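Local coordinates for replication protein B (Plasmid RSF1010, PDB 3H20), which acts as a plasmid primase, probably building short primers on single-stranded DNA from nucleoside triphosphates so that replication of RSF1010 can start, at residues Gly58-Ile63 with Tyr143-Gly148; Asp222-Glu227 with Lys262-Ala267; Gly121-Thr126 with Ala181-Ala186. One frame throughout, in Å; residues are numbered along the deposited sequence.

Contact 1: residues Gly58-Ile63 with Tyr143-Gly148. With DPO (diphosphate), chain E.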
ATOM      1  N   GLY A  58     -16.398  26.788  -5.018  1.00 31.27           N
ATOM      2  CA  GLY A  58     -16.740  25.471  -4.460  1.00 30.99           C
ATOM      3  C   GLY A  58     -15.608  24.463  -4.313  1.00 30.75           C
ATOM      4  O   GLY A  58     -15.858  23.278  -4.056  1.00 30.49           O
ATOM      5  N   ASN A  59     -14.368  24.924  -4.472  1.00 30.53           N
ATOM      6  CA  ASN A  59     -13.174  24.068  -4.370  1.00 30.68           C
ATOM      7  C   ASN A  59     -12.523  24.064  -2.975  1.00 30.97           C
ATOM      8  O   ASN A  59     -12.327  25.131  -2.374  1.00 31.07           O
ATOM      9  CB  ASN A  59     -12.123  24.493  -5.413  1.00 30.75           C
ATOM     10  CG  ASN A  59     -12.572  24.239  -6.851  1.00 31.59           C
ATOM     11  OD1 ASN A  59     -12.382  23.146  -7.388  1.00 33.38           O
ATOM     12  ND2 ASN A  59     -13.168  25.248  -7.476  1.00 30.58           N
ATOM     13  N   ASP A  60     -12.174  22.877  -2.470  1.00 30.17           N
ATOM     14  CA  ASP A  60     -11.301  22.770  -1.292  1.00 30.62           C
ATOM     15  C   ASP A  60      -9.828  22.904  -1.706  1.00 30.51           C
ATOM     16  O   ASP A  60      -9.457  22.525  -2.829  1.00 30.50           O
ATOM     17  CB  ASP A  60     -11.535  21.453  -0.538  1.00 30.66           C
ATOM     18  CG  ASP A  60     -12.889  21.408   0.149  1.00 31.82           C
ATOM     19  OD1 ASP A  60     -13.066  22.107   1.170  1.00 33.74           O
ATOM     20  OD2 ASP A  60     -13.764  20.664  -0.323  1.00 30.74           O
ATOM     21  N   VAL A  61      -9.019  23.472  -0.812  1.00 30.43           N
ATOM     22  CA  VAL A  61      -7.610  23.773  -1.074  1.00 30.66           C
ATOM     23  C   VAL A  61      -6.713  22.956  -0.133  1.00 31.25           C
ATOM     24  O   VAL A  61      -6.815  23.060   1.099  1.00 31.68           O
ATOM     25  CB  VAL A  61      -7.297  25.293  -0.922  1.00 30.81           C
ATOM     26  CG1 VAL A  61      -5.855  25.616  -1.371  1.00 29.27           C
ATOM     27  CG2 VAL A  61      -8.316  26.150  -1.707  1.00 31.02           C
ATOM     28  N   TYR A  62      -5.824  22.165  -0.729  1.00 31.51           N
ATOM     29  CA  TYR A  62      -4.991  21.207  -0.010  1.00 31.62           C
ATOM     30  C   TYR A  62      -3.508  21.489  -0.236  1.00 32.53           C
ATOM     31  O   TYR A  62      -3.127  22.148  -1.215  1.00 32.49           O
ATOM     32  CB  TYR A  62      -5.294  19.784  -0.478  1.00 31.78           C
ATOM     33  CG  TYR A  62      -6.718  19.317  -0.247  1.00 31.26           C
ATOM     34  CD1 TYR A  62      -7.093  18.727   0.961  1.00 31.93           C
ATOM     35  CD2 TYR A  62      -7.679  19.454  -1.237  1.00 30.10           C
ATOM     36  CE1 TYR A  62      -8.408  18.282   1.174  1.00 31.75           C
ATOM     37  CE2 TYR A  62      -8.987  19.021  -1.035  1.00 31.18           C
ATOM     38  CZ  TYR A  62      -9.342  18.436   0.170  1.00 31.47           C
ATOM     39  OH  TYR A  62     -10.642  18.017   0.357  1.00 31.34           O
ATOM     40  N   ILE A  63      -2.669  20.981   0.669  1.00 32.44           N
ATOM     41  CA  ILE A  63      -1.226  21.270   0.633  1.00 32.08           C
ATOM     42  C   ILE A  63      -0.410  20.103   1.195  1.00 32.52           C
ATOM     43  O   ILE A  63      -0.843  19.404   2.131  1.00 32.17           O
ATOM     44  CB  ILE A  63      -0.855  22.631   1.351  1.00 31.84           C
ATOM     45  CG1 ILE A  63       0.622  22.992   1.115  1.00 31.07           C
ATOM     46  CG2 ILE A  63      -1.138  22.573   2.877  1.00 31.86           C
ATOM     47  CD1 ILE A  63       1.047  24.344   1.683  1.00 32.10           C
ATOM     48  N   TYR A 143      -2.350  14.615   1.427  1.00 36.15           N
ATOM     49  CA  TYR A 143      -2.661  16.042   1.443  1.00 35.35           C
ATOM     50  C   TYR A 143      -3.258  16.440   2.795  1.00 35.02           C
ATOM     51  O   TYR A 143      -4.128  15.742   3.324  1.00 34.71           O
ATOM     52  CB  TYR A 143      -3.660  16.376   0.327  1.00 35.84           C
ATOM     53  CG  TYR A 143      -3.058  16.836  -0.986  1.00 35.28           C
ATOM     54  CD1 TYR A 143      -2.242  17.959  -1.046  1.00 34.74           C
ATOM     55  CD2 TYR A 143      -3.343  16.168  -2.176  1.00 37.11           C
ATOM     56  CE1 TYR A 143      -1.704  18.405  -2.250  1.00 35.83           C
ATOM     57  CE2 TYR A 143      -2.810  16.608  -3.395  1.00 37.60           C
ATOM     58  CZ  TYR A 143      -1.986  17.729  -3.415  1.00 37.13           C
ATOM     59  OH  TYR A 143      -1.466  18.178  -4.619  1.00 38.63           O
ATOM     60  N   GLY A 144      -2.789  17.556   3.343  1.00 33.98           N
ATOM     61  CA  GLY A 144      -3.515  18.258   4.385  1.00 33.81           C
ATOM     62  C   GLY A 144      -4.228  19.490   3.866  1.00 33.83           C
ATOM     63  O   GLY A 144      -4.117  19.834   2.689  1.00 33.32           O
ATOM     64  N   ARG A 145      -4.964  20.158   4.749  1.00 33.19           N
ATOM     65  CA  ARG A 145      -5.663  21.387   4.390  1.00 33.52           C
ATOM     66  C   ARG A 145      -4.745  22.598   4.509  1.00 33.36           C
ATOM     67  O   ARG A 145      -3.915  22.675   5.416  1.00 32.66           O
ATOM     68  CB  ARG A 145      -6.900  21.576   5.270  1.00 33.06           C
ATOM     69  CG  ARG A 145      -7.976  20.523   5.063  1.00 36.04           C
ATOM     70  CD  ARG A 145      -8.596  20.633   3.679  1.00 39.88           C
ATOM     71  NE  ARG A 145      -9.917  20.012   3.619  1.00 41.67           N
ATOM     72  CZ  ARG A 145     -11.024  20.647   3.250  1.00 41.42           C
ATOM     73  NH1 ARG A 145     -12.183  20.002   3.225  1.00 40.48           N
ATOM     74  NH2 ARG A 145     -10.974  21.926   2.903  1.00 41.25           N
ATOM     75  N   LEU A 146      -4.899  23.544   3.588  1.00 33.13           N
ATOM     76  CA  LEU A 146      -4.231  24.836   3.696  1.00 33.36           C
ATOM     77  C   LEU A 146      -5.117  25.855   4.405  1.00 33.29           C
ATOM     78  O   LEU A 146      -6.271  26.060   4.026  1.00 33.24           O
ATOM     79  CB  LEU A 146      -3.837  25.354   2.313  1.00 32.78           C
ATOM     80  CG  LEU A 146      -3.095  26.691   2.274  1.00 35.57           C
ATOM     81  CD1 LEU A 146      -1.688  26.542   2.832  1.00 34.84           C
ATOM     82  CD2 LEU A 146      -3.059  27.247   0.860  1.00 31.32           C
ATOM     83  N   ALA A 147      -4.570  26.493   5.435  1.00 32.91           N
ATOM     84  CA  ALA A 147      -5.323  27.460   6.225  1.00 32.98           C
ATOM     85  C   ALA A 147      -5.671  28.694   5.400  1.00 32.76           C
ATOM     86  O   ALA A 147      -4.958  29.045   4.460  1.00 32.92           O
ATOM     87  CB  ALA A 147      -4.541  27.853   7.468  1.00 32.77           C
ATOM     88  N   GLY A 148      -6.770  29.350   5.760  1.00 32.48           N
ATOM     89  CA  GLY A 148      -7.153  30.624   5.127  1.00 32.14           C
ATOM     90  C   GLY A 148      -8.302  30.504   4.135  1.00 32.06           C
ATOM     91  O   GLY A 148      -8.648  31.481   3.449  1.00 31.88           O
TER
HETATM   92  P1  DPO E 327     -10.882  16.187   3.596  1.00 63.30           P
HETATM   93  O1  DPO E 327     -11.293  14.738   4.170  1.00 63.68           O
HETATM   94  O2  DPO E 327     -11.034  16.162   2.095  1.00 62.45           O
HETATM   95  O3  DPO E 327      -9.546  16.566   4.199  1.00 63.43           O
HETATM   96  O4  DPO E 327     -12.037  17.143   4.206  1.00 63.39           O
HETATM   97  P2  DPO E 327     -12.402  17.180   5.781  1.00 63.00           P
HETATM   98  O5  DPO E 327     -13.003  15.824   6.069  1.00 63.68           O
HETATM   99  O6  DPO E 327     -11.074  17.457   6.458  1.00 63.09           O
HETATM  100  O7  DPO E 327     -13.400  18.302   5.895  1.00 63.18           O
HETATM  101  O   HOH W   1      -8.258  24.272   3.091  1.00 20.17           O

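Contact 2: residues Asp222-Glu227 with Lys262-Ala267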
ATOM      1  N   ASP A 222       7.248 -28.562 -14.380  1.00 41.15           N
ATOM      2  CA  ASP A 222       7.507 -28.181 -12.987  1.00 40.36           C
ATOM      3  C   ASP A 222       6.347 -28.598 -12.087  1.00 39.74           C
ATOM      4  O   ASP A 222       6.550 -29.045 -10.956  1.00 39.50           O
ATOM      5  CB  ASP A 222       7.728 -26.668 -12.864  1.00 40.32           C
ATOM      6  CG  ASP A 222       8.818 -26.146 -13.790  1.00 40.40           C
ATOM      7  OD1 ASP A 222       9.832 -26.851 -14.014  1.00 40.47           O
ATOM      8  OD2 ASP A 222       8.660 -25.008 -14.282  1.00 39.72           O
ATOM      9  N   GLU A 223       5.137 -28.442 -12.619  1.00 39.11           N
ATOM     10  CA  GLU A 223       3.890 -28.796 -11.949  1.00 38.86           C
ATOM     11  C   GLU A 223       3.811 -30.306 -11.697  1.00 38.17           C
ATOM     12  O   GLU A 223       3.453 -30.748 -10.602  1.00 37.87           O
ATOM     13  CB  GLU A 223       2.721 -28.352 -12.832  1.00 38.95           C
ATOM     14  CG  GLU A 223       1.418 -28.080 -12.114  1.00 39.72           C
ATOM     15  CD  GLU A 223       0.378 -27.451 -13.027  1.00 39.60           C
ATOM     16  OE1 GLU A 223       0.755 -26.571 -13.836  1.00 40.77           O
ATOM     17  OE2 GLU A 223      -0.814 -27.825 -12.926  1.00 40.34           O
ATOM     18  N   TYR A 224       4.154 -31.081 -12.723  1.00 37.47           N
ATOM     19  CA  TYR A 224       4.192 -32.539 -12.635  1.00 36.92           C
ATOM     20  C   TYR A 224       5.213 -33.022 -11.597  1.00 36.97           C
ATOM     21  O   TYR A 224       4.885 -33.834 -10.732  1.00 36.62           O
ATOM     22  CB  TYR A 224       4.470 -33.147 -14.016  1.00 36.51           C
ATOM     23  CG  TYR A 224       4.787 -34.626 -14.001  1.00 35.95           C
ATOM     24  CD1 TYR A 224       3.768 -35.584 -13.955  1.00 36.28           C
ATOM     25  CD2 TYR A 224       6.108 -35.069 -14.049  1.00 35.75           C
ATOM     26  CE1 TYR A 224       4.066 -36.948 -13.941  1.00 34.80           C
ATOM     27  CE2 TYR A 224       6.413 -36.417 -14.032  1.00 35.71           C
ATOM     28  CZ  TYR A 224       5.392 -37.348 -13.977  1.00 35.52           C
ATOM     29  OH  TYR A 224       5.713 -38.681 -13.959  1.00 35.85           O
ATOM     30  N   ARG A 225       6.437 -32.498 -11.680  1.00 37.27           N
ATOM     31  CA  ARG A 225       7.516 -32.869 -10.761  1.00 37.66           C
ATOM     32  C   ARG A 225       7.179 -32.539  -9.305  1.00 37.84           C
ATOM     33  O   ARG A 225       7.505 -33.308  -8.396  1.00 37.89           O
ATOM     34  CB  ARG A 225       8.828 -32.201 -11.180  1.00 37.82           C
ATOM     35  CG  ARG A 225       9.347 -32.661 -12.540  1.00 38.73           C
ATOM     36  CD  ARG A 225      10.302 -31.646 -13.152  1.00 40.92           C
ATOM     37  NE  ARG A 225      11.639 -31.718 -12.566  1.00 41.96           N
ATOM     38  CZ  ARG A 225      12.630 -32.475 -13.036  1.00 43.23           C
ATOM     39  NH1 ARG A 225      12.452 -33.240 -14.109  1.00 43.72           N
ATOM     40  NH2 ARG A 225      13.806 -32.470 -12.427  1.00 43.35           N
ATOM     41  N   SER A 226       6.520 -31.400  -9.096  1.00 38.02           N
ATOM     42  CA  SER A 226       6.080 -30.975  -7.766  1.00 38.12           C
ATOM     43  C   SER A 226       5.122 -31.988  -7.130  1.00 38.03           C
ATOM     44  O   SER A 226       5.323 -32.402  -5.985  1.00 37.83           O
ATOM     45  CB  SER A 226       5.423 -29.594  -7.837  1.00 38.30           C
ATOM     46  OG  SER A 226       5.399 -28.978  -6.563  1.00 38.66           O
ATOM     47  N   GLU A 227       4.097 -32.391  -7.881  1.00 38.07           N
ATOM     48  CA  GLU A 227       3.136 -33.395  -7.414  1.00 38.16           C
ATOM     49  C   GLU A 227       3.815 -34.742  -7.142  1.00 37.64           C
ATOM     50  O   GLU A 227       3.567 -35.368  -6.107  1.00 37.48           O
ATOM     51  CB  GLU A 227       1.985 -33.576  -8.418  1.00 38.57           C
ATOM     52  CG  GLU A 227       1.116 -32.331  -8.664  1.00 40.86           C
ATOM     53  CD  GLU A 227       0.433 -31.797  -7.407  1.00 43.53           C
ATOM     54  OE1 GLU A 227      -0.013 -32.606  -6.564  1.00 44.91           O
ATOM     55  OE2 GLU A 227       0.337 -30.558  -7.261  1.00 45.03           O
ATOM     56  N   LYS A 262       3.801 -34.798 -22.664  1.00 36.72           N
ATOM     57  CA  LYS A 262       5.171 -34.302 -22.826  1.00 36.25           C
ATOM     58  C   LYS A 262       5.928 -34.253 -21.493  1.00 35.96           C
ATOM     59  O   LYS A 262       7.135 -34.508 -21.446  1.00 35.76           O
ATOM     60  CB  LYS A 262       5.156 -32.923 -23.507  1.00 36.25           C
ATOM     61  CG  LYS A 262       6.464 -32.152 -23.437  1.00 36.53           C
ATOM     62  CD  LYS A 262       6.604 -31.174 -24.589  1.00 36.85           C
ATOM     63  CE  LYS A 262       7.980 -30.538 -24.585  1.00 36.97           C
ATOM     64  NZ  LYS A 262       8.318 -29.928 -25.899  1.00 37.18           N
ATOM     65  N   ALA A 263       5.212 -33.921 -20.421  1.00 35.40           N
ATOM     66  CA  ALA A 263       5.780 -33.897 -19.071  1.00 35.17           C
ATOM     67  C   ALA A 263       6.144 -35.302 -18.588  1.00 34.97           C
ATOM     68  O   ALA A 263       7.213 -35.508 -18.002  1.00 34.75           O
ATOM     69  CB  ALA A 263       4.811 -33.229 -18.097  1.00 35.11           C
ATOM     70  N   MET A 264       5.250 -36.257 -18.840  1.00 34.70           N
ATOM     71  CA  MET A 264       5.486 -37.662 -18.504  1.00 34.71           C
ATOM     72  C   MET A 264       6.665 -38.214 -19.302  1.00 34.38           C
ATOM     73  O   MET A 264       7.526 -38.896 -18.749  1.00 34.19           O
ATOM     74  CB  MET A 264       4.234 -38.507 -18.763  1.00 34.63           C
ATOM     75  CG  MET A 264       3.121 -38.329 -17.728  1.00 34.72           C
ATOM     76  SD  MET A 264       1.620 -39.277 -18.070  1.00 35.92           S
ATOM     77  CE  MET A 264       2.200 -40.962 -17.918  1.00 36.16           C
ATOM     78  N   ALA A 265       6.698 -37.898 -20.596  1.00 34.15           N
ATOM     79  CA  ALA A 265       7.763 -38.346 -21.493  1.00 34.05           C
ATOM     80  C   ALA A 265       9.146 -37.932 -20.993  1.00 34.02           C
ATOM     81  O   ALA A 265      10.119 -38.667 -21.167  1.00 34.39           O
ATOM     82  CB  ALA A 265       7.525 -37.831 -22.901  1.00 33.93           C
ATOM     83  N   GLU A 266       9.220 -36.764 -20.357  1.00 33.99           N
ATOM     84  CA  GLU A 266      10.489 -36.199 -19.895  1.00 33.66           C
ATOM     85  C   GLU A 266      10.898 -36.678 -18.501  1.00 33.26           C
ATOM     86  O   GLU A 266      12.081 -36.923 -18.260  1.00 33.20           O
ATOM     87  CB  GLU A 266      10.418 -34.667 -19.910  1.00 33.88           C
ATOM     88  CG  GLU A 266      11.759 -33.959 -19.708  1.00 34.92           C
ATOM     89  CD  GLU A 266      12.679 -34.075 -20.914  1.00 36.16           C
ATOM     90  OE1 GLU A 266      12.167 -34.117 -22.055  1.00 36.78           O
ATOM     91  OE2 GLU A 266      13.916 -34.119 -20.724  1.00 36.84           O
ATOM     92  N   ALA A 267       9.926 -36.822 -17.597  1.00 32.65           N
ATOM     93  CA  ALA A 267      10.223 -36.955 -16.166  1.00 32.15           C
ATOM     94  C   ALA A 267       9.670 -38.189 -15.432  1.00 31.82           C
ATOM     95  O   ALA A 267      10.035 -38.421 -14.282  1.00 31.11           O
ATOM     96  CB  ALA A 267       9.809 -35.669 -15.424  1.00 32.40           C
TER

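Contact 3: residues Gly121-Thr126 with Ala181-Ala186. With SO4 (sulfate ion), chain D.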
ATOM      1  N   GLY A 121       6.450   7.298   5.856  1.00 34.77           N
ATOM      2  CA  GLY A 121       5.222   6.526   5.721  1.00 34.51           C
ATOM      3  C   GLY A 121       5.025   5.599   6.905  1.00 34.16           C
ATOM      4  O   GLY A 121       3.913   5.454   7.410  1.00 34.03           O
ATOM      5  N   GLN A 122       6.117   4.981   7.351  1.00 33.78           N
ATOM      6  CA  GLN A 122       6.096   4.124   8.533  1.00 33.51           C
ATOM      7  C   GLN A 122       5.714   4.921   9.771  1.00 32.93           C
ATOM      8  O   GLN A 122       4.899   4.462  10.574  1.00 32.25           O
ATOM      9  CB  GLN A 122       7.451   3.430   8.724  1.00 34.21           C
ATOM     10  CG  GLN A 122       7.515   2.436   9.887  1.00 35.51           C
ATOM     11  CD  GLN A 122       6.856   1.090   9.588  1.00 38.51           C
ATOM     12  OE1 GLN A 122       6.666   0.712   8.428  1.00 40.28           O
ATOM     13  NE2 GLN A 122       6.517   0.357  10.640  1.00 38.30           N
ATOM     14  N   ILE A 123       6.295   6.115   9.920  1.00 32.27           N
ATOM     15  CA  ILE A 123       5.992   6.969  11.072  1.00 32.28           C
ATOM     16  C   ILE A 123       4.546   7.468  11.017  1.00 32.53           C
ATOM     17  O   ILE A 123       3.865   7.492  12.036  1.00 32.60           O
ATOM     18  CB  ILE A 123       7.015   8.145  11.230  1.00 31.81           C
ATOM     19  CG1 ILE A 123       8.410   7.582  11.546  1.00 31.81           C
ATOM     20  CG2 ILE A 123       6.591   9.094  12.348  1.00 31.18           C
ATOM     21  CD1 ILE A 123       9.550   8.582  11.337  1.00 32.51           C
ATOM     22  N   ALA A 124       4.079   7.840   9.821  1.00 32.75           N
ATOM     23  CA  ALA A 124       2.681   8.250   9.642  1.00 32.95           C
ATOM     24  C   ALA A 124       1.690   7.185  10.135  1.00 33.21           C
ATOM     25  O   ALA A 124       0.725   7.507  10.836  1.00 32.55           O
ATOM     26  CB  ALA A 124       2.414   8.619   8.184  1.00 33.50           C
ATOM     27  N   ARG A 125       1.933   5.927   9.769  1.00 33.46           N
ATOM     28  CA  ARG A 125       1.111   4.814  10.238  1.00 34.06           C
ATOM     29  C   ARG A 125       1.236   4.609  11.754  1.00 34.26           C
ATOM     30  O   ARG A 125       0.247   4.321  12.434  1.00 33.91           O
ATOM     31  CB  ARG A 125       1.474   3.522   9.491  1.00 34.17           C
ATOM     32  CG  ARG A 125       1.116   3.548   8.004  1.00 34.25           C
ATOM     33  CD  ARG A 125       1.269   2.183   7.355  1.00 34.90           C
ATOM     34  NE  ARG A 125       2.647   1.691   7.365  1.00 36.45           N
ATOM     35  CZ  ARG A 125       3.572   2.007   6.461  1.00 37.28           C
ATOM     36  NH1 ARG A 125       3.285   2.828   5.453  1.00 36.59           N
ATOM     37  NH2 ARG A 125       4.793   1.493   6.565  1.00 38.01           N
ATOM     38  N   THR A 126       2.457   4.767  12.270  1.00 34.06           N
ATOM     39  CA  THR A 126       2.733   4.600  13.701  1.00 34.17           C
ATOM     40  C   THR A 126       1.994   5.655  14.532  1.00 33.99           C
ATOM     41  O   THR A 126       1.343   5.322  15.530  1.00 34.11           O
ATOM     42  CB  THR A 126       4.276   4.595  13.979  1.00 34.36           C
ATOM     43  OG1 THR A 126       4.844   3.399  13.436  1.00 34.35           O
ATOM     44  CG2 THR A 126       4.589   4.656  15.467  1.00 33.71           C
ATOM     45  N   ALA A 181      13.998   9.695  18.062  1.00 30.85           N
ATOM     46  CA  ALA A 181      13.522   8.391  18.569  1.00 30.83           C
ATOM     47  C   ALA A 181      12.517   7.687  17.640  1.00 31.38           C
ATOM     48  O   ALA A 181      12.546   6.459  17.497  1.00 30.75           O
ATOM     49  CB  ALA A 181      12.941   8.545  19.990  1.00 30.85           C
ATOM     50  N   LEU A 182      11.622   8.454  17.017  1.00 31.56           N
ATOM     51  CA  LEU A 182      10.672   7.891  16.062  1.00 31.87           C
ATOM     52  C   LEU A 182      11.364   7.401  14.770  1.00 32.54           C
ATOM     53  O   LEU A 182      10.952   6.385  14.189  1.00 33.22           O
ATOM     54  CB  LEU A 182       9.590   8.917  15.716  1.00 32.02           C
ATOM     55  CG  LEU A 182       8.562   9.217  16.811  1.00 31.72           C
ATOM     56  CD1 LEU A 182       7.932  10.583  16.525  1.00 32.43           C
ATOM     57  CD2 LEU A 182       7.508   8.122  16.918  1.00 30.92           C
ATOM     58  N   VAL A 183      12.390   8.129  14.330  1.00 32.03           N
ATOM     59  CA  VAL A 183      13.238   7.716  13.197  1.00 32.24           C
ATOM     60  C   VAL A 183      13.983   6.407  13.539  1.00 32.51           C
ATOM     61  O   VAL A 183      14.052   5.483  12.713  1.00 32.02           O
ATOM     62  CB  VAL A 183      14.246   8.831  12.788  1.00 31.90           C
ATOM     63  CG1 VAL A 183      15.243   8.328  11.726  1.00 31.72           C
ATOM     64  CG2 VAL A 183      13.502  10.067  12.245  1.00 32.55           C
ATOM     65  N   GLN A 184      14.516   6.325  14.755  1.00 32.62           N
ATOM     66  CA  GLN A 184      15.171   5.099  15.224  1.00 33.60           C
ATOM     67  C   GLN A 184      14.191   3.923  15.251  1.00 33.72           C
ATOM     68  O   GLN A 184      14.534   2.825  14.801  1.00 33.41           O
ATOM     69  CB  GLN A 184      15.738   5.276  16.629  1.00 33.88           C
ATOM     70  CG  GLN A 184      16.962   6.129  16.739  1.00 35.82           C
ATOM     71  CD  GLN A 184      17.347   6.387  18.193  1.00 38.97           C
ATOM     72  OE1 GLN A 184      17.096   7.469  18.719  1.00 41.32           O
ATOM     73  NE2 GLN A 184      17.955   5.394  18.848  1.00 38.49           N
ATOM     74  N   GLN A 185      12.993   4.161  15.798  1.00 33.64           N
ATOM     75  CA  GLN A 185      11.945   3.126  15.940  1.00 34.13           C
ATOM     76  C   GLN A 185      11.520   2.570  14.580  1.00 34.15           C
ATOM     77  O   GLN A 185      11.396   1.351  14.406  1.00 34.30           O
ATOM     78  CB  GLN A 185      10.723   3.700  16.680  1.00 34.12           C
ATOM     79  CG  GLN A 185       9.545   2.736  16.833  1.00 33.52           C
ATOM     80  CD  GLN A 185       8.366   3.365  17.560  1.00 33.82           C
ATOM     81  OE1 GLN A 185       7.889   4.432  17.184  1.00 32.77           O
ATOM     82  NE2 GLN A 185       7.897   2.703  18.609  1.00 32.27           N
ATOM     83  N   ALA A 186      11.288   3.470  13.628  1.00 33.54           N
ATOM     84  CA  ALA A 186      10.926   3.091  12.265  1.00 33.43           C
ATOM     85  C   ALA A 186      11.996   2.200  11.640  1.00 33.52           C
ATOM     86  O   ALA A 186      11.674   1.204  10.986  1.00 33.24           O
ATOM     87  CB  ALA A 186      10.687   4.337  11.405  1.00 33.07           C
TER
HETATM   88  S   SO4 D 326       4.027   5.311   2.017  1.00 53.81           S
HETATM   89  O1  SO4 D 326       3.137   5.077   0.877  1.00 53.59           O
HETATM   90  O2  SO4 D 326       4.494   4.038   2.576  1.00 53.69           O
HETATM   91  O3  SO4 D 326       5.185   6.088   1.588  1.00 53.58           O
HETATM   92  O4  SO4 D 326       3.292   6.038   3.041  1.00 52.25           O

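Contact 1: residues Gly58-Ile63 with Tyr143-Gly148
The guanidinium of Arg145 carries the hydroxyl of Tyr62 over one face, 3.5 Å above its plane, and the diphosphate lies at its edge, where NH1 gives O4 a nearly straight bond (170°). The Tyr62 ring has Gly144 O and the diphosphate oxygen O2 at its edge, and its OH donates to that O2 over 2.6 Å. Ring and guanidinium run side by side in the same direction with their planes 51° apart, and Arg145 CD and NE both approach Tyr62 CE1 to 3.4 Å. At the guanidinium, Asp60 closes a salt bridge, its OD1 standing 2.7 Å from Arg145 NH2, which comes from above the carboxylate plane; a weak bond from NH1 reaches the same oxygen. Since OD1 also accepts from the backbone N of Arg152, three donors grip it. The CB of Arg145 points away from strand 59-65, and the bend at chi2 (-67°) turns CD back toward the Tyr62 ring. The backbones pair antiparallel: Ile63 N gives a 2.7 Å bond to Gly144 O, Gly144 N returns one to Ile63 O, and Leu146 N donates to Val61 O. A water bridges Val61 O and Leu146 O. Leu146 fills the apolar side, its CD1 3.7 Å from Ile63 CD1 and its CD2 against Val61 CG1, beside helix 6-17. Tyrosine and arginine suit this place because each joins a flat or aliphatic shaft to a polar tip that can reach phosphate oxygens. With Asn151 and Lys153, Tyr62 and Arg145 complete the diphosphate pocket, set at the margin of the four-stranded antiparallel sheet of the primase domain, an arrangement consistent with a site that handles the phosphates of a nucleotide.

Contact 2: residues Asp222-Glu227 with Lys262-Ala267
The hydroxyl of Tyr224, whose ring reaches across to helix 257-267, is hydrogen-bonded to Asp243 OD1 on helix 239-252, while no hydrogen bond joins 222-227 to 262-267 directly. The contact itself is apolar. With CG anti to the backbone N (chi1 169°), the ring leaves helix 220-234 toward the other helix, and its two flanks meet different residues. At its edge CE2 touches Ala267 CB at 3.7 Å; on the other flank CE1 meets Met264 CG at 4.1 Å, the two side chains crossing at about a right angle. Nearer the root, Tyr224 CB packs on Ala263 CB, also 4.1 Å away. Ala263 and Ala267 lie one helical turn apart, and their short side chains suit a place where a large ring must come close to the backbone. The axes of 222-227 and 262-267 approach to 9.8 Å and cross at -61°. Arg225 leans in from the exposed border, its NH1 3.8 Å from Ala267 CB. An alanine in place of Tyr224 would probably open a gap beside Ala267 and Met264 and leave Asp243 without its hydroxyl partner. Helix 239-252 adds Leu250 against the Tyr224 side chain, so three helices of the C-terminal bundle meet around one side chain. Tyrosine thus serves two ends at once: its carbon flanks supply dispersion contacts between 222-227 and 262-267, and the hydroxyl of this buried tyrosine finds its polar partner in Asp243.

Contact 3: residues Gly121-Thr126 with Ala181-Ala186
Two helices of the primase domain cross here: the long helix 179-206, which runs out of that domain toward the C-terminal helical bundle, lies across helix 117-130. The axes of 121-126 and 181-186 pass 9.7 Å apart at a crossing angle of 104°, nearly perpendicular, so few residues meet. Ile123 is the chief one. Its CG1 sits anti to the carbonyl carbon (chi1 -65°) and lies 4.0 Å from Ala186 CB and 3.9 Å from the backbone O of Leu182, while CD1 reaches Leu182 CB and, at 4.3 Å, Val183 CG2. A branched apolar chain suits this place because it spreads over a full turn of the opposing helix, and the small Ala186 lets the backbones draw near, with Gln122 CA and Ala186 CA only 6.2 Å apart. Gln122 adds its CG against the same alanine methyl, also at 4.0 Å, and its amide group turns to polar partners: NE2 bonds Gln189 OE1 further along helix 179-206, and OE1 accepts from Arg125 NH2 over 2.8 Å, the donor standing above the carbonyl plane. Arg125 in turn makes a weak bond to a sulfate that probably comes from the crystallisation liquor. At the other border the methyl CG2 of Thr126 touches Gln185 OE1. Between the two segments cohesion rests on van der Waals packing around one isoleucine, with no hydrogen bond across; a polar tie between the helices, from Gln122 to Gln189, lies just beyond them.

Overall arrangement
Contacts 1 and 3 both belong to the primase domain, their centres about 26 Å apart, and their segments alternate along the chain, 58-63, 121-126, 143-148, 181-186. Contact 2 lies in the separate helical region, its centre about 61 Å from that of contact 1, on the opposite side of the chain's centre. Contact 1 is buried and rich in polar bonds, as suits sheet pairing beside a phosphate-binding pocket; contacts 2 and 3 are helix crossings without a hydrogen bond between their segments. Of these, contact 2 is mostly buried around an aromatic ring, whereas contact 3 is only partly buried and uses an aliphatic chain. Helix 179-206 of contact 3 precedes helix 220-234 of contact 2.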